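BexL (Amycolatopsis orientalis, PDB 4XRW) probably acts as a di-domain aromatase/cyclase that cyclises and aromatises a polyketide chain in the type II pathway to BE-7585A. Local coordinates at residues R39-V44 with P48-P53; A255-H260 with E304-A309. All blocks are in the same frame, centred on the assembly; numbering follows the deposited sequence.

Contact 1: R39-V44 with P48-P53; sequences RLVAEV and PRIFPP
Ile50 lays its terminal methyl over the C-terminal end of helix 34-42, where CD1 comes within 3.6 Å of Leu40 O. The same methyl also meets two side chains of that helix, 4.2 Å from Leu40 CB and 4.0 Å from Val41 CG2. Its chi1 of 62° sets CG1 between the backbone N and the carbonyl carbon, and with chi2 extended (166°) the branch runs from the short helix 47-50 to the longer one. Val41 and Ile50 cross at about a right angle. Ile50 CG1 also lies 3.6 Å above one face of the Phe51 ring, offset toward its rim, the isoleucine thus touching the helix with CD1 and the next residue with CG1. Val41 CG2 approaches that ring obliquely, at 4.5 Å from Phe51 CZ. Nearer the turn, Pro48 CD packs on Val44 O at 3.8 Å. No hydrogen bond joins the two segments; the contact is van der Waals packing, of side chains on one another and on two backbone carbonyls, between successive helices of a helix-grip domain. Phe51 makes an edge-to-face pair with Trp47, whose NE1 bonds to Val41 O, and lies close to a bound MES, probably from the crystallisation liquor, which may nevertheless mark a pocket. Strands 80-89 and 94-99 back the 39-44 side through Arg86, Leu88 and Ile95, while helix 138-166 lies against Arg49, Phe51 and Pro52.

Contact 2: A255-H260 with E304-A309; sequences ALMTLH and EFVRTA
Leu256 CD1 touches two successive residues of helix 299-326, reaching Val306 CG2 at 3.8 Å and Phe305 CD2 at 3.8 Å. Against Val306 the leucine slides past in the opposite direction, whereas it crosses Phe305 at about a right angle, its methyl meeting the ring obliquely. The other branch of Val306 serves the next residue: CG1 lies 4.0 Å from Met257 SD. With chi1 at 168°, Val306 has CG1 anti to the backbone N and CG2 anti to the carbonyl carbon, so that one methyl is directed to each partner. With chi2 extended (-172°), Met257 carries its sulfur out toward the valine, and the bend at chi3 (-66°) turns CE away from it. No hydrogen bond crosses between the segments; Leu256, Met257 and Val306 are buried, while Phe305 is exposed. Together they place the long C-terminal helix of a helix-grip domain against the beginning of strand 257-268, in the seven-stranded antiparallel sheet that curls round that helix. Farther out, helix 289-293 packs on Leu256 through Ile289 and Val292, and the backbone of Leu256 is hydrogen-bonded to Asn285. Met257 is flanked by Val282 and Gln250 of the adjoining strands. Just beyond, Thr258 and Leu259 both face Val283 in a classic beta bulge, where the chain turns a corner. His260 continues the strand, and its ring is fixed at both nitrogens, ND1 by Gln250 OE1 and NE2 by His280 ND1.

From the N terminus, the chain first closes contact 1, a short loop with three residues between its segments that packs two consecutive helices of the first domain. It then passes through the remaining strands and helix 138-166 of that domain before entering the second. There contact 2 closes a much longer loop, 43 intervening residues carrying strand 274-284 and helix 289-293, and joins the sheet to the C-terminal helix. The two loops follow in series, neither nested nor crossed. Their centres lie about 20 Å apart, yet segments 48-53 and 255-260 touch directly across the domain interface, Leu259 packing on Pro48 and Arg49, while Lys249 of strand 245-250 hydrogen-bonds to Pro48 O and Pro52 O.

Contact 1: R39-V44 with P48-P53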
loop_
_atom_site.group_PDB
_atom_site.type_symbol
_atom_site.label_atom_id
_atom_site.label_comp_id
_atom_site.label_asym_id
_atom_site.label_seq_id
_atom_site.Cartn_x
_atom_site.Cartn_y
_atom_site.Cartn_z
ATOM N N ARG A 39 0.785 12.702 11.967
ATOM C CA ARG A 39 -0.474 11.990 11.752
ATOM C C ARG A 39 -0.340 10.893 10.705
ATOM O O ARG A 39 -0.939 9.834 10.845
ATOM C CB ARG A 39 -1.583 12.963 11.339
ATOM C CG ARG A 39 -2.946 12.306 11.191
ATOM C CD ARG A 39 -3.979 13.248 10.583
ATOM N NE ARG A 39 -3.858 13.362 9.125
ATOM C CZ ARG A 39 -4.294 12.448 8.253
ATOM N NH1 ARG A 39 -4.863 11.310 8.675
ATOM N NH2 ARG A 39 -4.139 12.656 6.952
ATOM N N LEU A 40 0.440 11.136 9.655
ATOM C CA LEU A 40 0.543 10.158 8.562
ATOM C C LEU A 40 1.336 8.918 8.968
ATOM O O LEU A 40 1.071 7.798 8.493
ATOM C CB LEU A 40 1.162 10.809 7.320
ATOM C CG LEU A 40 0.279 11.861 6.611
ATOM C CD1 LEU A 40 1.115 12.737 5.698
ATOM C CD2 LEU A 40 -0.820 11.199 5.796
ATOM N N VAL A 41 2.292 9.095 9.870
ATOM C CA VAL A 41 3.053 7.965 10.369
ATOM C C VAL A 41 2.326 7.312 11.535
ATOM O O VAL A 41 2.404 6.092 11.729
ATOM C CB VAL A 41 4.458 8.395 10.778
ATOM C CG1 VAL A 41 5.288 7.195 11.264
ATOM C CG2 VAL A 41 5.157 9.104 9.592
ATOM N N ALA A 42 1.602 8.100 12.313
ATOM C CA ALA A 42 0.922 7.535 13.480
ATOM C C ALA A 42 -0.302 6.711 13.064
ATOM O O ALA A 42 -0.566 5.636 13.636
ATOM C CB ALA A 42 0.519 8.640 14.442
ATOM N N GLU A 43 -1.036 7.200 12.071
ATOM C CA GLU A 43 -2.257 6.538 11.604
ATOM C C GLU A 43 -1.954 5.604 10.408
ATOM O O GLU A 43 -1.751 6.054 9.283
ATOM C CB GLU A 43 -3.303 7.587 11.251
ATOM C CG GLU A 43 -3.674 8.459 12.475
ATOM C CD GLU A 43 -4.822 9.443 12.212
ATOM O OE1 GLU A 43 -5.395 9.442 11.096
ATOM O OE2 GLU A 43 -5.147 10.219 13.142
ATOM N N VAL A 44 -1.891 4.306 10.690
ATOM C CA VAL A 44 -1.262 3.343 9.772
ATOM C C VAL A 44 -2.050 3.082 8.510
ATOM O O VAL A 44 -1.540 2.489 7.567
ATOM C CB VAL A 44 -1.005 1.993 10.489
ATOM C CG1 VAL A 44 -0.186 2.237 11.758
ATOM C CG2 VAL A 44 -2.290 1.286 10.818
ATOM N N PRO A 48 0.484 2.927 3.276
ATOM C CA PRO A 48 0.719 2.562 1.862
ATOM C C PRO A 48 0.930 3.797 0.981
ATOM O O PRO A 48 1.598 3.725 -0.062
ATOM C CB PRO A 48 -0.546 1.776 1.488
ATOM C CG PRO A 48 -0.924 1.095 2.816
ATOM C CD PRO A 48 -0.712 2.248 3.820
ATOM N N ARG A 49 0.383 4.939 1.402
ATOM C CA ARG A 49 0.524 6.145 0.586
ATOM C C ARG A 49 1.867 6.817 0.732
ATOM O O ARG A 49 2.297 7.522 -0.175
ATOM C CB ARG A 49 -0.564 7.183 0.937
ATOM C CG ARG A 49 -1.950 6.635 1.124
ATOM C CD ARG A 49 -2.917 7.748 1.543
ATOM N NE ARG A 49 -4.297 7.278 1.506
ATOM C CZ ARG A 49 -5.353 8.054 1.291
ATOM N NH1 ARG A 49 -5.200 9.360 1.089
ATOM N NH2 ARG A 49 -6.567 7.516 1.268
ATOM N N ILE A 50 2.525 6.636 1.879
ATOM C CA ILE A 50 3.787 7.334 2.171
ATOM C C ILE A 50 5.023 6.446 2.228
ATOM O O ILE A 50 6.157 6.945 2.118
ATOM C CB ILE A 50 3.710 8.088 3.509
ATOM C CG1 ILE A 50 3.488 7.136 4.685
ATOM C CG2 ILE A 50 2.596 9.067 3.453
ATOM C CD1 ILE A 50 3.730 7.780 6.068
ATOM N N PHE A 51 4.814 5.147 2.455
ATOM C CA PHE A 51 5.883 4.139 2.350
ATOM C C PHE A 51 5.627 3.214 1.159
ATOM O O PHE A 51 4.824 2.289 1.251
ATOM C CB PHE A 51 5.982 3.310 3.640
ATOM C CG PHE A 51 6.254 4.146 4.871
ATOM C CD1 PHE A 51 7.425 4.872 4.989
ATOM C CD2 PHE A 51 5.340 4.208 5.892
ATOM C CE1 PHE A 51 7.665 5.647 6.099
ATOM C CE2 PHE A 51 5.592 4.985 7.039
ATOM C CZ PHE A 51 6.748 5.700 7.125
ATOM N N PRO A 52 6.330 3.418 0.053
ATOM C CA PRO A 52 6.012 2.622 -1.144
ATOM C C PRO A 52 6.025 1.098 -0.950
ATOM O O PRO A 52 5.177 0.458 -1.553
ATOM C CB PRO A 52 7.084 3.071 -2.144
ATOM C CG PRO A 52 7.337 4.498 -1.755
ATOM C CD PRO A 52 7.292 4.499 -0.254
ATOM N N PRO A 53 6.889 0.528 -0.093
ATOM C CA PRO A 53 6.793 -0.927 0.058
ATOM C C PRO A 53 5.557 -1.441 0.791
ATOM O O PRO A 53 5.256 -2.623 0.672
ATOM C CB PRO A 53 8.055 -1.290 0.855
ATOM C CG PRO A 53 8.988 -0.126 0.635
ATOM C CD PRO A 53 8.052 1.073 0.620
#

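Contact 2: A255-H260 with E304-A309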
loop_
_atom_site.group_PDB
_atom_site.type_symbol
_atom_site.label_atom_id
_atom_site.label_comp_id
_atom_site.label_asym_id
_atom_site.label_seq_id
_atom_site.Cartn_x
_atom_site.Cartn_y
_atom_site.Cartn_z
ATOM N N ALA A 255 2.880 5.256 -16.629
ATOM C CA ALA A 255 3.502 6.578 -16.577
ATOM C C ALA A 255 2.684 7.604 -15.799
ATOM O O ALA A 255 3.270 8.493 -15.197
ATOM C CB ALA A 255 3.758 7.100 -17.997
ATOM N N LEU A 256 1.359 7.478 -15.792
ATOM C CA LEU A 256 0.474 8.496 -15.165
ATOM C C LEU A 256 0.251 8.384 -13.665
ATOM O O LEU A 256 -0.320 9.298 -13.056
ATOM C CB LEU A 256 -0.923 8.484 -15.807
ATOM C CG LEU A 256 -1.184 9.073 -17.193
ATOM C CD1 LEU A 256 -2.687 9.142 -17.417
ATOM C CD2 LEU A 256 -0.533 10.462 -17.362
ATOM N N MET A 257 0.652 7.270 -13.053
ATOM C CA MET A 257 0.405 7.068 -11.630
ATOM C C MET A 257 1.716 6.891 -10.883
ATOM O O MET A 257 2.599 6.137 -11.301
ATOM C CB MET A 257 -0.513 5.839 -11.387
ATOM C CG MET A 257 -1.899 5.917 -12.016
ATOM S SD MET A 257 -2.999 4.569 -11.516
ATOM C CE MET A 257 -2.142 3.234 -12.276
ATOM N N THR A 258 1.845 7.606 -9.776
ATOM C CA THR A 258 2.941 7.377 -8.857
ATOM C C THR A 258 2.535 6.381 -7.770
ATOM O O THR A 258 3.396 5.762 -7.153
ATOM C CB THR A 258 3.398 8.672 -8.194
ATOM O OG1 THR A 258 2.284 9.266 -7.544
ATOM C CG2 THR A 258 3.914 9.614 -9.220
ATOM N N LEU A 259 1.232 6.233 -7.540
ATOM C CA LEU A 259 0.719 5.265 -6.583
ATOM C C LEU A 259 -0.644 4.799 -7.027
ATOM O O LEU A 259 -1.444 5.573 -7.538
ATOM C CB LEU A 259 0.622 5.881 -5.174
ATOM C CG LEU A 259 -0.077 4.989 -4.131
ATOM C CD1 LEU A 259 0.825 4.687 -2.972
ATOM C CD2 LEU A 259 -1.397 5.577 -3.677
ATOM N N HIS A 260 -0.926 3.525 -6.802
ATOM C CA HIS A 260 -2.261 3.004 -6.973
ATOM C C HIS A 260 -2.467 1.877 -5.973
ATOM O O HIS A 260 -1.833 0.829 -6.073
ATOM C CB HIS A 260 -2.485 2.487 -8.398
ATOM C CG HIS A 260 -3.799 1.797 -8.562
ATOM N ND1 HIS A 260 -3.985 0.724 -9.410
ATOM C CD2 HIS A 260 -4.985 2.008 -7.955
ATOM C CE1 HIS A 260 -5.229 0.302 -9.313
ATOM N NE2 HIS A 260 -5.858 1.067 -8.445
ATOM N N GLU A 304 -9.582 12.162 -14.631
ATOM C CA GLU A 304 -10.770 11.507 -15.170
ATOM C C GLU A 304 -10.391 10.337 -16.067
ATOM O O GLU A 304 -11.079 9.324 -16.097
ATOM C CB GLU A 304 -11.648 12.510 -15.923
ATOM C CG GLU A 304 -12.417 13.458 -14.994
ATOM C CD GLU A 304 -13.253 12.727 -13.946
ATOM O OE1 GLU A 304 -14.374 12.280 -14.281
ATOM O OE2 GLU A 304 -12.793 12.600 -12.783
ATOM N N PHE A 305 -9.280 10.451 -16.777
ATOM C CA PHE A 305 -8.850 9.377 -17.663
ATOM C C PHE A 305 -8.561 8.144 -16.821
ATOM O O PHE A 305 -9.026 7.036 -17.109
ATOM C CB PHE A 305 -7.619 9.810 -18.452
ATOM C CG PHE A 305 -7.029 8.745 -19.334
ATOM C CD1 PHE A 305 -7.517 8.539 -20.610
ATOM C CD2 PHE A 305 -5.955 7.993 -18.905
ATOM C CE1 PHE A 305 -6.959 7.585 -21.437
ATOM C CE2 PHE A 305 -5.387 7.035 -19.725
ATOM C CZ PHE A 305 -5.893 6.830 -20.995
ATOM N N VAL A 306 -7.806 8.358 -15.757
ATOM C CA VAL A 306 -7.414 7.267 -14.884
ATOM C C VAL A 306 -8.653 6.735 -14.167
ATOM O O VAL A 306 -8.855 5.527 -14.121
ATOM C CB VAL A 306 -6.314 7.717 -13.871
ATOM C CG1 VAL A 306 -6.120 6.688 -12.799
ATOM C CG2 VAL A 306 -4.990 7.941 -14.595
ATOM N N ARG A 307 -9.479 7.635 -13.632
ATOM C CA ARG A 307 -10.657 7.268 -12.877
ATOM C C ARG A 307 -11.632 6.450 -13.703
ATOM O O ARG A 307 -12.215 5.487 -13.198
ATOM C CB ARG A 307 -11.391 8.492 -12.336
ATOM C CG ARG A 307 -12.610 8.109 -11.498
ATOM C CD ARG A 307 -13.485 9.289 -11.099
ATOM N NE ARG A 307 -14.640 8.807 -10.330
ATOM C CZ ARG A 307 -15.052 9.295 -9.159
ATOM N NH1 ARG A 307 -14.423 10.318 -8.586
ATOM N NH2 ARG A 307 -16.111 8.758 -8.554
ATOM N N THR A 308 -11.832 6.818 -14.961
ATOM C CA THR A 308 -12.766 6.035 -15.768
ATOM C C THR A 308 -12.206 4.657 -16.110
ATOM O O THR A 308 -12.938 3.683 -16.055
ATOM C CB THR A 308 -13.181 6.761 -17.073
ATOM O OG1 THR A 308 -12.033 7.035 -17.892
ATOM C CG2 THR A 308 -13.924 8.040 -16.728
ATOM N N ALA A 309 -10.925 4.558 -16.453
ATOM C CA ALA A 309 -10.345 3.271 -16.775
ATOM C C ALA A 309 -10.473 2.304 -15.580
ATOM O O ALA A 309 -10.948 1.178 -15.730
ATOM C CB ALA A 309 -8.894 3.423 -17.191
#